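PDB 3FZ0: nucleoside hydrolase, putative from Trypanosoma brucei, which belongs to the nucleoside hydrolase family and holds a calcium ion within an alpha/beta fold built round a mixed, largely parallel beta-sheet. Local coordinates for residues K8-T13 with L112-I117; I23-T28 with V285-A290; K55-Y60 with I64-G69; N139-L144 with P187-V192. The protein carries 2 engineered substitutions. All coordinates share one frame; numbering follows the deposited sequence.

Contact 1 (K8-T13 with L112-I117); sequences KLIIDT and LEILKI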
loop_
_atom_site.group_PDB
_atom_site.type_symbol
_atom_site.label_atom_id
_atom_site.label_comp_id
_atom_site.label_asym_id
_atom_site.label_seq_id
_atom_site.Cartn_x
_atom_site.Cartn_y
_atom_site.Cartn_z
ATOM N N LYS B 8 -6.882 30.471 -25.629
ATOM C CA LYS B 8 -7.805 30.790 -24.545
ATOM C C LYS B 8 -7.464 29.847 -23.425
ATOM O O LYS B 8 -7.539 28.641 -23.602
ATOM C CB LYS B 8 -9.266 30.573 -24.977
ATOM C CG LYS B 8 -9.677 31.256 -26.276
ATOM C CD LYS B 8 -9.468 32.749 -26.180
ATOM C CE LYS B 8 -10.079 33.496 -27.375
ATOM N NZ LYS B 8 -9.463 34.875 -27.450
ATOM N N LEU B 9 -7.065 30.368 -22.278
ATOM C CA LEU B 9 -6.667 29.497 -21.164
ATOM C C LEU B 9 -7.624 29.478 -19.995
ATOM O O LEU B 9 -8.192 30.482 -19.625
ATOM C CB LEU B 9 -5.304 29.867 -20.614
ATOM C CG LEU B 9 -4.091 30.106 -21.491
ATOM C CD1 LEU B 9 -2.862 30.010 -20.555
ATOM C CD2 LEU B 9 -3.996 29.108 -22.638
ATOM N N ILE B 10 -7.788 28.303 -19.423
ATOM C CA ILE B 10 -8.372 28.110 -18.107
ATOM C C ILE B 10 -7.164 27.885 -17.216
ATOM O O ILE B 10 -6.281 27.080 -17.531
ATOM C CB ILE B 10 -9.275 26.855 -18.081
ATOM C CG1 ILE B 10 -10.328 26.929 -19.195
ATOM C CG2 ILE B 10 -9.903 26.661 -16.702
ATOM C CD1 ILE B 10 -10.983 25.588 -19.485
ATOM N N ILE B 11 -7.078 28.615 -16.124
ATOM C CA ILE B 11 -5.967 28.398 -15.219
ATOM C C ILE B 11 -6.525 27.948 -13.872
ATOM O O ILE B 11 -7.326 28.644 -13.220
ATOM C CB ILE B 11 -5.043 29.646 -15.080
ATOM C CG1 ILE B 11 -4.359 29.946 -16.414
ATOM C CG2 ILE B 11 -3.976 29.410 -13.981
ATOM C CD1 ILE B 11 -3.630 31.261 -16.457
ATOM N N ASP B 12 -6.146 26.746 -13.485
ATOM C CA ASP B 12 -6.567 26.197 -12.204
ATOM C C ASP B 12 -5.415 26.356 -11.259
ATOM O O ASP B 12 -4.301 25.999 -11.595
ATOM C CB ASP B 12 -6.977 24.739 -12.352
ATOM C CG ASP B 12 -7.628 24.200 -11.103
ATOM O OD1 ASP B 12 -6.871 23.660 -10.272
ATOM O OD2 ASP B 12 -8.860 24.339 -10.922
ATOM N N THR B 13 -5.680 26.903 -10.083
ATOM C CA THR B 13 -4.612 27.409 -9.248
ATOM C C THR B 13 -4.918 27.392 -7.745
ATOM O O THR B 13 -6.079 27.547 -7.329
ATOM C CB THR B 13 -4.199 28.880 -9.686
ATOM O OG1 THR B 13 -3.162 29.371 -8.832
ATOM C CG2 THR B 13 -5.379 29.831 -9.606
ATOM N N LEU B 112 -17.668 22.641 -12.288
ATOM C CA LEU B 112 -18.812 22.814 -13.192
ATOM C C LEU B 112 -18.547 23.929 -14.170
ATOM O O LEU B 112 -19.102 23.948 -15.249
ATOM C CB LEU B 112 -20.123 23.028 -12.428
ATOM C CG LEU B 112 -20.526 21.845 -11.507
ATOM C CD1 LEU B 112 -21.855 22.071 -10.805
ATOM C CD2 LEU B 112 -20.547 20.534 -12.247
ATOM N N GLU B 113 -17.664 24.844 -13.785
ATOM C CA GLU B 113 -17.243 25.932 -14.649
ATOM C C GLU B 113 -16.303 25.464 -15.773
ATOM O O GLU B 113 -16.451 25.898 -16.917
ATOM C CB GLU B 113 -16.590 27.035 -13.830
ATOM C CG GLU B 113 -15.978 28.161 -14.685
ATOM C CD GLU B 113 -17.008 28.998 -15.482
ATOM O OE1 GLU B 113 -18.257 28.889 -15.286
ATOM O OE2 GLU B 113 -16.542 29.807 -16.316
ATOM N N ILE B 114 -15.345 24.593 -15.451
ATOM C CA ILE B 114 -14.557 23.947 -16.493
ATOM C C ILE B 114 -15.488 23.324 -17.564
ATOM O O ILE B 114 -15.266 23.535 -18.766
ATOM C CB ILE B 114 -13.553 22.908 -15.939
ATOM C CG1 ILE B 114 -12.479 23.605 -15.111
ATOM C CG2 ILE B 114 -12.935 22.118 -17.076
ATOM C CD1 ILE B 114 -11.648 22.668 -14.189
ATOM N N LEU B 115 -16.535 22.612 -17.123
ATOM C CA LEU B 115 -17.443 21.907 -18.041
ATOM C C LEU B 115 -18.249 22.893 -18.871
ATOM O O LEU B 115 -18.541 22.646 -20.044
ATOM C CB LEU B 115 -18.374 20.931 -17.290
ATOM C CG LEU B 115 -17.641 19.848 -16.468
ATOM C CD1 LEU B 115 -18.659 18.868 -15.867
ATOM C CD2 LEU B 115 -16.573 19.100 -17.289
ATOM N N LYS B 116 -18.600 24.020 -18.256
ATOM C CA LYS B 116 -19.384 25.046 -18.933
ATOM C C LYS B 116 -18.539 25.719 -20.027
ATOM O O LYS B 116 -18.982 25.848 -21.171
ATOM C CB LYS B 116 -19.942 26.047 -17.924
ATOM C CG LYS B 116 -20.609 27.257 -18.547
ATOM C CD LYS B 116 -21.114 28.208 -17.464
ATOM C CE LYS B 116 -20.787 29.660 -17.768
ATOM N NZ LYS B 116 -21.703 30.102 -18.835
ATOM N N ILE B 117 -17.320 26.112 -19.689
ATOM C CA ILE B 117 -16.377 26.630 -20.669
ATOM C C ILE B 117 -16.125 25.655 -21.816
ATOM O O ILE B 117 -16.179 26.047 -22.980
ATOM C CB ILE B 117 -15.070 27.070 -19.981
ATOM C CG1 ILE B 117 -15.314 28.391 -19.259
ATOM C CG2 ILE B 117 -13.856 27.185 -20.979
ATOM C CD1 ILE B 117 -14.471 28.472 -18.026
#
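Ile-10, at the middle of the strand segment 8-13, meets Ile-114 and Ile-117 of helix 110-120, and the contact illustrates how a sheet is covered by a helix through branched aliphatic residues one turn apart. The direct interactions are all apolar. The tip of Ile-10, CD1, lies 3.6 Å from Ile-117 CG2. Ile-117 CG2 is also 4.0 Å from Ile-10 CG1, so it lies alongside the outer part of Ile-10 as the two isoleucines slide past each other in opposite directions. The other branch of Ile-10 serves the preceding turn: CG2 approaches Ile-114 CG1 at 4.3 Å. This division of labour follows from the first torsion of Ile-10 (-54°), which puts CG1 beside the backbone N and CG2 anti to it, so that the branches diverge toward different helix turns.

No hydrogen bond crosses between the segments; several polar side chains nearby bond outside the contact. Asp-12 OD2, 4.6 Å from Ile-114 CD1, is gripped by Thr-38 OG1 and Asn-139 ND2, while Glu-113 forms a salt bridge with Arg-108.

Strand 6-13 runs between the parallel strands 32-39 and 127-133. Ile-117 extends its packing to Ile-35 and Ala-36 of the former, and Ile-11 and Thr-13 contact helix 17-27, giving the strand a second helical neighbour.

Contact 2 (I23-T28 with V285-A290); sequences IMLAMT and VAVLVA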
loop_
_atom_site.group_PDB
_atom_site.type_symbol
_atom_site.label_atom_id
_atom_site.label_comp_id
_atom_site.label_asym_id
_atom_site.label_seq_id
_atom_site.Cartn_x
_atom_site.Cartn_y
_atom_site.Cartn_z
ATOM N N ILE B 23 0.143 33.648 -13.656
ATOM C CA ILE B 23 -1.059 34.273 -14.219
ATOM C C ILE B 23 -0.678 35.608 -14.871
ATOM O O ILE B 23 -1.193 35.944 -15.935
ATOM C CB ILE B 23 -2.198 34.413 -13.155
ATOM C CG1 ILE B 23 -2.643 33.014 -12.685
ATOM C CG2 ILE B 23 -3.371 35.182 -13.716
ATOM C CD1 ILE B 23 -3.332 32.955 -11.327
ATOM N N MET B 24 0.244 36.329 -14.249
ATOM C CA MET B 24 0.794 37.548 -14.810
ATOM C C MET B 24 1.436 37.281 -16.162
ATOM O O MET B 24 1.282 38.064 -17.107
ATOM C CB MET B 24 1.784 38.213 -13.843
ATOM C CG MET B 24 1.148 38.792 -12.552
ATOM S SD MET B 24 2.358 39.542 -11.410
ATOM C CE MET B 24 2.307 41.246 -11.900
ATOM N N LEU B 25 2.110 36.150 -16.273
ATOM C CA LEU B 25 2.797 35.805 -17.504
ATOM C C LEU B 25 1.763 35.514 -18.597
ATOM O O LEU B 25 1.835 36.091 -19.711
ATOM C CB LEU B 25 3.744 34.632 -17.278
ATOM C CG LEU B 25 4.880 34.301 -18.249
ATOM C CD1 LEU B 25 5.781 33.246 -17.618
ATOM C CD2 LEU B 25 4.391 33.802 -19.547
ATOM N N ALA B 26 0.796 34.650 -18.290
ATOM C CA ALA B 26 -0.345 34.411 -19.207
ATOM C C ALA B 26 -1.047 35.697 -19.659
ATOM O O ALA B 26 -1.393 35.817 -20.826
ATOM C CB ALA B 26 -1.346 33.489 -18.569
ATOM N N MET B 27 -1.225 36.651 -18.740
ATOM C CA MET B 27 -1.986 37.851 -19.044
ATOM C C MET B 27 -1.242 38.930 -19.790
ATOM O O MET B 27 -1.859 39.925 -20.132
ATOM C CB MET B 27 -2.576 38.446 -17.772
ATOM C CG MET B 27 -3.827 37.742 -17.317
ATOM S SD MET B 27 -4.420 38.480 -15.810
ATOM C CE MET B 27 -2.885 38.634 -14.929
ATOM N N THR B 28 0.060 38.765 -20.012
ATOM C CA THR B 28 0.887 39.834 -20.603
ATOM C C THR B 28 1.557 39.329 -21.875
ATOM O O THR B 28 2.484 39.903 -22.377
ATOM C CB THR B 28 1.980 40.340 -19.636
ATOM O OG1 THR B 28 2.826 39.244 -19.206
ATOM C CG2 THR B 28 1.348 41.050 -18.450
ATOM N N VAL B 285 6.957 28.558 -15.023
ATOM C CA VAL B 285 7.583 27.703 -16.029
ATOM C C VAL B 285 6.502 26.891 -16.778
ATOM O O VAL B 285 6.541 26.717 -18.008
ATOM C CB VAL B 285 8.715 26.802 -15.399
ATOM C CG1 VAL B 285 9.370 25.877 -16.435
ATOM C CG2 VAL B 285 9.798 27.643 -14.757
ATOM N N ALA B 286 5.513 26.409 -16.041
ATOM C CA ALA B 286 4.437 25.635 -16.638
ATOM C C ALA B 286 3.621 26.505 -17.611
ATOM O O ALA B 286 3.360 26.089 -18.749
ATOM C CB ALA B 286 3.538 25.034 -15.538
ATOM N N VAL B 287 3.201 27.698 -17.170
ATOM C CA VAL B 287 2.522 28.643 -18.081
ATOM C C VAL B 287 3.364 28.924 -19.342
ATOM O O VAL B 287 2.824 28.930 -20.449
ATOM C CB VAL B 287 2.067 29.982 -17.383
ATOM C CG1 VAL B 287 1.545 30.973 -18.390
ATOM C CG2 VAL B 287 0.972 29.679 -16.335
ATOM N N LEU B 288 4.673 29.106 -19.188
ATOM C CA LEU B 288 5.530 29.297 -20.351
ATOM C C LEU B 288 5.488 28.104 -21.322
ATOM O O LEU B 288 5.423 28.280 -22.558
ATOM C CB LEU B 288 6.964 29.572 -19.916
ATOM C CG LEU B 288 7.944 29.829 -21.055
ATOM C CD1 LEU B 288 7.740 31.219 -21.556
ATOM C CD2 LEU B 288 9.341 29.646 -20.521
ATOM N N VAL B 289 5.517 26.891 -20.771
ATOM C CA VAL B 289 5.475 25.695 -21.599
ATOM C C VAL B 289 4.181 25.658 -22.406
ATOM O O VAL B 289 4.201 25.305 -23.574
ATOM C CB VAL B 289 5.702 24.415 -20.773
ATOM C CG1 VAL B 289 5.309 23.157 -21.551
ATOM C CG2 VAL B 289 7.164 24.329 -20.355
ATOM N N ALA B 290 3.067 26.029 -21.773
ATOM C CA ALA B 290 1.753 25.997 -22.414
ATOM C C ALA B 290 1.654 26.944 -23.571
ATOM O O ALA B 290 1.084 26.620 -24.594
ATOM C CB ALA B 290 0.670 26.345 -21.421
#
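Thr-28 OG1 donates a hydrogen bond of 2.9 Å to Met-24 O, beside the turn of helix 17-27 that carries Leu-25 and Ala-26 against Val-287 of helix 282-291. The hydroxyl approaches with a C=O...O angle of 139° and is tilted from the carbonyl plane. This bond turns the side chain back onto the preceding helical turn.

Between the helices the contact is entirely apolar in its side chains. Their axes come within 9.0 Å and their directions differ by 26°, a nearly parallel pair. Val-287 is the central residue: its CG1, anti to the backbone N (chi1 173°), rests 3.8 Å from Ala-26 CB and reaches the backbone N of Ala-26 as well. Leu-25 flanks this methyl, sliding past Val-287 in the opposite direction with CD2 at 4.2 Å from Val-287 CG1. Its other methyl, CD1, makes a looser approach to Leu-288 CB.

Ala-26 also packs on Val-34 of the sheet, and Leu-288 on Phe-348 of helix 345-356, so the pair is enclosed by further parts of the core. Each helix also carries a calcium ligand, Asp-19 in one and Asp-283 in the other, and the side chain of Val-287 is about 10 Å from the ion. No hydrogen bond joins the two segments, although Ala-290 O is bound by Gln-130 NE2; across them the helices meet through aliphatic groups alone, apart from the approach to Ala-26 N.

Contact 3 (K55-Y60 with I64-G69); sequences KLLDLY and IPFFRG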
loop_
_atom_site.group_PDB
_atom_site.type_symbol
_atom_site.label_atom_id
_atom_site.label_comp_id
_atom_site.label_asym_id
_atom_site.label_seq_id
_atom_site.Cartn_x
_atom_site.Cartn_y
_atom_site.Cartn_z
ATOM N N LYS B 55 -7.226 40.269 -5.584
ATOM C CA LYS B 55 -6.189 41.325 -5.471
ATOM C C LYS B 55 -5.335 41.377 -6.726
ATOM O O LYS B 55 -5.008 42.472 -7.194
ATOM C CB LYS B 55 -5.309 41.143 -4.227
ATOM C CG LYS B 55 -6.078 41.281 -2.903
ATOM C CD LYS B 55 -5.301 40.734 -1.727
ATOM C CE LYS B 55 -6.035 41.020 -0.443
ATOM N NZ LYS B 55 -5.213 40.769 0.748
ATOM N N LEU B 56 -4.994 40.206 -7.287
ATOM C CA LEU B 56 -4.242 40.182 -8.550
ATOM C C LEU B 56 -5.029 40.787 -9.737
ATOM O O LEU B 56 -4.475 41.549 -10.515
ATOM C CB LEU B 56 -3.784 38.762 -8.874
ATOM C CG LEU B 56 -3.077 38.519 -10.221
ATOM C CD1 LEU B 56 -1.758 39.297 -10.314
ATOM C CD2 LEU B 56 -2.823 36.999 -10.364
ATOM N N LEU B 57 -6.326 40.484 -9.858
ATOM C CA LEU B 57 -7.114 41.062 -10.945
ATOM C C LEU B 57 -7.428 42.567 -10.769
ATOM O O LEU B 57 -7.583 43.284 -11.771
ATOM C CB LEU B 57 -8.389 40.258 -11.196
ATOM C CG LEU B 57 -8.192 38.770 -11.508
ATOM C CD1 LEU B 57 -9.525 38.055 -11.651
ATOM C CD2 LEU B 57 -7.283 38.513 -12.720
ATOM N N ASP B 58 -7.537 43.043 -9.523
ATOM C CA ASP B 58 -7.575 44.494 -9.252
ATOM C C ASP B 58 -6.408 45.208 -9.920
ATOM O O ASP B 58 -6.606 46.198 -10.625
ATOM C CB ASP B 58 -7.523 44.781 -7.743
ATOM C CG ASP B 58 -8.836 44.500 -7.044
ATOM O OD1 ASP B 58 -9.902 44.438 -7.727
ATOM O OD2 ASP B 58 -8.810 44.378 -5.802
ATOM N N LEU B 59 -5.200 44.678 -9.708
ATOM C CA LEU B 59 -3.991 45.231 -10.287
ATOM C C LEU B 59 -4.154 45.485 -11.795
ATOM O O LEU B 59 -3.803 46.537 -12.285
ATOM C CB LEU B 59 -2.817 44.307 -9.992
ATOM C CG LEU B 59 -1.407 44.841 -10.263
ATOM C CD1 LEU B 59 -1.102 46.056 -9.341
ATOM C CD2 LEU B 59 -0.361 43.756 -10.092
ATOM N N TYR B 60 -4.730 44.525 -12.506
ATOM C CA TYR B 60 -4.897 44.600 -13.955
ATOM C C TYR B 60 -6.191 45.260 -14.409
ATOM O O TYR B 60 -6.375 45.528 -15.585
ATOM C CB TYR B 60 -4.821 43.192 -14.543
ATOM C CG TYR B 60 -3.415 42.680 -14.586
ATOM C CD1 TYR B 60 -2.855 42.004 -13.488
ATOM C CD2 TYR B 60 -2.619 42.898 -15.711
ATOM C CE1 TYR B 60 -1.543 41.546 -13.531
ATOM C CE2 TYR B 60 -1.316 42.442 -15.747
ATOM C CZ TYR B 60 -0.791 41.773 -14.668
ATOM O OH TYR B 60 0.498 41.324 -14.729
ATOM N N ILE B 64 -11.871 39.101 -15.769
ATOM C CA ILE B 64 -11.820 37.628 -15.829
ATOM C C ILE B 64 -12.612 36.972 -14.675
ATOM O O ILE B 64 -12.367 37.284 -13.520
ATOM C CB ILE B 64 -10.357 37.156 -15.753
ATOM C CG1 ILE B 64 -9.539 37.804 -16.883
ATOM C CG2 ILE B 64 -10.254 35.653 -15.814
ATOM C CD1 ILE B 64 -8.040 37.543 -16.746
ATOM N N PRO B 65 -13.543 36.057 -14.979
ATOM C CA PRO B 65 -14.276 35.441 -13.882
ATOM C C PRO B 65 -13.463 34.372 -13.153
ATOM O O PRO B 65 -12.664 33.660 -13.790
ATOM C CB PRO B 65 -15.508 34.830 -14.575
ATOM C CG PRO B 65 -15.109 34.627 -15.975
ATOM C CD PRO B 65 -13.956 35.542 -16.293
ATOM N N PHE B 66 -13.644 34.278 -11.829
ATOM C CA PHE B 66 -12.956 33.264 -11.024
ATOM C C PHE B 66 -13.906 32.493 -10.089
ATOM O O PHE B 66 -14.951 33.017 -9.666
ATOM C CB PHE B 66 -11.701 33.799 -10.313
ATOM C CG PHE B 66 -11.933 35.044 -9.474
ATOM C CD1 PHE B 66 -11.852 34.978 -8.093
ATOM C CD2 PHE B 66 -12.186 36.281 -10.072
ATOM C CE1 PHE B 66 -12.038 36.101 -7.328
ATOM C CE2 PHE B 66 -12.382 37.415 -9.305
ATOM C CZ PHE B 66 -12.312 37.339 -7.939
ATOM N N PHE B 67 -13.557 31.233 -9.797
ATOM C CA PHE B 67 -14.514 30.310 -9.205
ATOM C C PHE B 67 -13.936 29.490 -8.060
ATOM O O PHE B 67 -12.753 29.072 -8.132
ATOM C CB PHE B 67 -15.050 29.396 -10.298
ATOM C CG PHE B 67 -15.673 30.145 -11.451
ATOM C CD1 PHE B 67 -14.885 30.622 -12.505
ATOM C CD2 PHE B 67 -17.045 30.376 -11.478
ATOM C CE1 PHE B 67 -15.454 31.330 -13.554
ATOM C CE2 PHE B 67 -17.638 31.081 -12.544
ATOM C CZ PHE B 67 -16.833 31.558 -13.577
ATOM N N ARG B 68 -14.747 29.289 -7.003
ATOM C CA ARG B 68 -14.346 28.475 -5.844
ATOM C C ARG B 68 -14.419 27.005 -6.217
ATOM O O ARG B 68 -15.465 26.533 -6.693
ATOM C CB ARG B 68 -15.231 28.761 -4.613
ATOM C CG ARG B 68 -15.467 30.263 -4.335
ATOM C CD ARG B 68 -16.456 30.571 -3.184
ATOM N NE ARG B 68 -16.478 32.012 -2.873
ATOM C CZ ARG B 68 -15.677 32.597 -1.982
ATOM N NH1 ARG B 68 -14.802 31.871 -1.294
ATOM N NH2 ARG B 68 -15.744 33.899 -1.769
ATOM N N GLY B 69 -13.311 26.295 -5.979
ATOM C CA GLY B 69 -13.220 24.867 -6.223
ATOM C C GLY B 69 -13.145 24.052 -4.936
ATOM O O GLY B 69 -13.672 24.465 -3.902
#
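Leu-57 of helix 46-60 extends a methyl obliquely against the Phe-66 ring, its CD1 3.6 Å from Phe-66 CD2 and 3.8 Å from Phe-66 CE2, so the methyl meets the ring at these two atoms as the two side chains slide past each other in opposite directions. The same methyl is shared with the backbone: Leu-57 CD1 lies 3.5 Å from Ile-64 O, an apolar group beside a carbonyl oxygen without a hydrogen bond. The second branch goes to the side chain of Ile-64, with Leu-57 CD2 4.2 Å from Ile-64 CD1. One leucine therefore engages both residues of the returning chain: CD1 serves Phe-66 and the Ile-64 carbonyl, CD2 the Ile-64 side chain.

With chi1 at 53°, Phe-66 CG stands between the backbone N and the carbonyl carbon, and Ile-64 O lies in the ring plane, at its edge. Earlier in helix 46-60 the ring touches Met-50 and Ile-53, while the backbone N of Phe-66 is hydrogen-bonded to Gln-105 OE1. Elsewhere in the helical segment, Tyr-60 stacks on Trp-242 and Asp-58 forms a salt bridge with Arg-101.

Strand 66-68 is the outermost strand on its side of the sheet within this chain and is parallel to strand 32-39. The contact packs the helix of a beta-alpha-beta crossover, strand 32-39 to helix 46-60 to strand 66-68, against its returning strand and the short loop before it, as in Rossmann-like alpha/beta folds.

Contact 4 (N139-L144 with P187-V192); sequences NVALAL and PEAGVV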
loop_
_atom_site.group_PDB
_atom_site.type_symbol
_atom_site.label_atom_id
_atom_site.label_comp_id
_atom_site.label_asym_id
_atom_site.label_seq_id
_atom_site.Cartn_x
_atom_site.Cartn_y
_atom_site.Cartn_z
ATOM N N ASN B 139 -9.964 19.816 -8.847
ATOM C CA ASN B 139 -11.006 20.343 -9.714
ATOM C C ASN B 139 -10.988 19.671 -11.082
ATOM O O ASN B 139 -12.025 19.304 -11.624
ATOM C CB ASN B 139 -10.894 21.873 -9.889
ATOM C CG ASN B 139 -11.123 22.631 -8.593
ATOM O OD1 ASN B 139 -11.837 22.147 -7.696
ATOM N ND2 ASN B 139 -10.487 23.812 -8.468
ATOM N N VAL B 140 -9.809 19.514 -11.647
ATOM C CA VAL B 140 -9.700 18.885 -12.959
ATOM C C VAL B 140 -10.234 17.432 -12.965
ATOM O O VAL B 140 -11.041 17.053 -13.819
ATOM C CB VAL B 140 -8.260 18.966 -13.547
ATOM C CG1 VAL B 140 -8.278 18.472 -14.988
ATOM C CG2 VAL B 140 -7.714 20.397 -13.487
ATOM N N ALA B 141 -9.816 16.646 -11.978
ATOM C CA ALA B 141 -10.253 15.267 -11.873
ATOM C C ALA B 141 -11.746 15.206 -11.746
ATOM O O ALA B 141 -12.376 14.355 -12.364
ATOM C CB ALA B 141 -9.606 14.598 -10.677
ATOM N N LEU B 142 -12.309 16.104 -10.942
ATOM C CA LEU B 142 -13.737 16.102 -10.625
ATOM C C LEU B 142 -14.528 16.402 -11.906
ATOM O O LEU B 142 -15.491 15.672 -12.247
ATOM C CB LEU B 142 -13.995 17.146 -9.554
ATOM C CG LEU B 142 -15.023 17.006 -8.451
ATOM C CD1 LEU B 142 -15.097 15.582 -7.977
ATOM C CD2 LEU B 142 -14.613 17.910 -7.313
ATOM N N ALA B 143 -14.077 17.435 -12.649
ATOM C CA ALA B 143 -14.648 17.743 -13.952
ATOM C C ALA B 143 -14.525 16.564 -14.912
ATOM O O ALA B 143 -15.514 16.165 -15.555
ATOM C CB ALA B 143 -14.022 18.968 -14.529
ATOM N N LEU B 144 -13.326 15.985 -14.984
ATOM C CA LEU B 144 -13.113 14.780 -15.800
ATOM C C LEU B 144 -14.055 13.617 -15.558
ATOM O O LEU B 144 -14.565 13.065 -16.536
ATOM C CB LEU B 144 -11.669 14.295 -15.730
ATOM C CG LEU B 144 -10.673 14.970 -16.654
ATOM C CD1 LEU B 144 -9.314 14.708 -16.061
ATOM C CD2 LEU B 144 -10.740 14.431 -18.091
ATOM N N PRO B 187 -2.970 12.629 -5.012
ATOM C CA PRO B 187 -2.473 11.589 -5.908
ATOM C C PRO B 187 -3.618 11.004 -6.742
ATOM O O PRO B 187 -3.454 10.831 -7.949
ATOM C CB PRO B 187 -1.857 10.571 -4.945
ATOM C CG PRO B 187 -1.625 11.324 -3.686
ATOM C CD PRO B 187 -2.807 12.228 -3.604
ATOM N N GLU B 188 -4.762 10.736 -6.119
ATOM C CA GLU B 188 -5.933 10.185 -6.838
ATOM C C GLU B 188 -6.307 11.088 -8.031
ATOM O O GLU B 188 -6.545 10.597 -9.137
ATOM C CB GLU B 188 -7.128 10.025 -5.898
ATOM C CG GLU B 188 -7.077 8.838 -4.969
ATOM C CD GLU B 188 -6.197 9.053 -3.724
ATOM O OE1 GLU B 188 -5.582 10.118 -3.543
ATOM O OE2 GLU B 188 -6.150 8.146 -2.892
ATOM N N ALA B 189 -6.318 12.403 -7.813
ATOM C CA ALA B 189 -6.614 13.324 -8.907
ATOM C C ALA B 189 -5.626 13.184 -10.063
ATOM O O ALA B 189 -6.022 13.256 -11.216
ATOM C CB ALA B 189 -6.696 14.780 -8.425
ATOM N N GLY B 190 -4.347 12.995 -9.741
ATOM C CA GLY B 190 -3.301 12.825 -10.738
ATOM C C GLY B 190 -3.470 11.566 -11.563
ATOM O O GLY B 190 -3.212 11.565 -12.774
ATOM N N VAL B 191 -3.891 10.487 -10.918
ATOM C CA VAL B 191 -4.210 9.253 -11.629
ATOM C C VAL B 191 -5.343 9.485 -12.635
ATOM O O VAL B 191 -5.261 9.014 -13.766
ATOM C CB VAL B 191 -4.559 8.118 -10.666
ATOM C CG1 VAL B 191 -5.198 6.963 -11.421
ATOM C CG2 VAL B 191 -3.326 7.668 -9.946
ATOM N N VAL B 192 -6.392 10.195 -12.218
ATOM C CA VAL B 192 -7.532 10.463 -13.068
ATOM C C VAL B 192 -7.069 11.243 -14.306
ATOM O O VAL B 192 -7.436 10.908 -15.449
ATOM C CB VAL B 192 -8.654 11.218 -12.293
ATOM C CG1 VAL B 192 -9.726 11.766 -13.251
ATOM C CG2 VAL B 192 -9.282 10.301 -11.237
#
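Helices 138-146 and 187-195 of the alpha/beta fold cross here in a close, wholly apolar helix-helix contact, with Ala-141 and Leu-144 on one side meeting Ala-189 and Val-192 on the other. It shows how small residues let two helices approach. The axes of the segments pass 8.5 Å apart at a signed crossing angle of 49°, and at the nearest point the CA atoms of Ala-141 and Ala-189 are only 5.1 Å apart. Their methyls meet directly, Ala-141 CB to Ala-189 CB at 3.7 Å, without longer side chains intervening.

On each helix the second residue of the contact lies three positions later. Val-192 is held with CG1 anti to the backbone N (chi1 168°), which points that methyl at the other helix. There it is flanked by Ala-141 and by Leu-144, whose CB is 4.0 Å from Val-192 CG1 and whose CD1 is at 4.1 Å. Leu-144 and Val-192 run past each other in opposite directions.

The surrounding groups tie the pair into the fold and the assembly. Asn-139, near the start of helix 138-146, is hydrogen-bonded to Val-39 O, Ala-70 N and Asp-12 OD2, and Ala-143 packs on Leu-115 of helix 110-120. Val-191 and Val-192 also touch Val-75 and Leu-74 of the second subunit, so the helix pair borders the subunit interface. At the crossing itself, Val-192 CG1 lies 3.8 Å from both Ala-141 CA and Ala-141 O, so one methyl rests on backbone as much as on side chain.

All four contacts are mainly buried and apolar across their segments, yet their places differ. Contact 2 lies deepest, its centre about 8 Å from that of the chain, against 13 to 15 Å for the others; contact 3 includes the partly exposed Ile-64, and contact 4 borders the second subunit most extensively, with contact 1 touching it through Leu-112. Contacts 1 and 3 reach the same sheet by joining helix to strand, whereas contacts 2 and 4 join helix to helix. Strand 6-13 of contact 1 also packs on helix 17-27 of contact 2, through Ile-11 CD1 and Ala-26 CB at 3.8 Å. Contacts 2 and 3 meet where Met-24 and Met-27 touch Tyr-60, while contacts 2 and 4 do not touch.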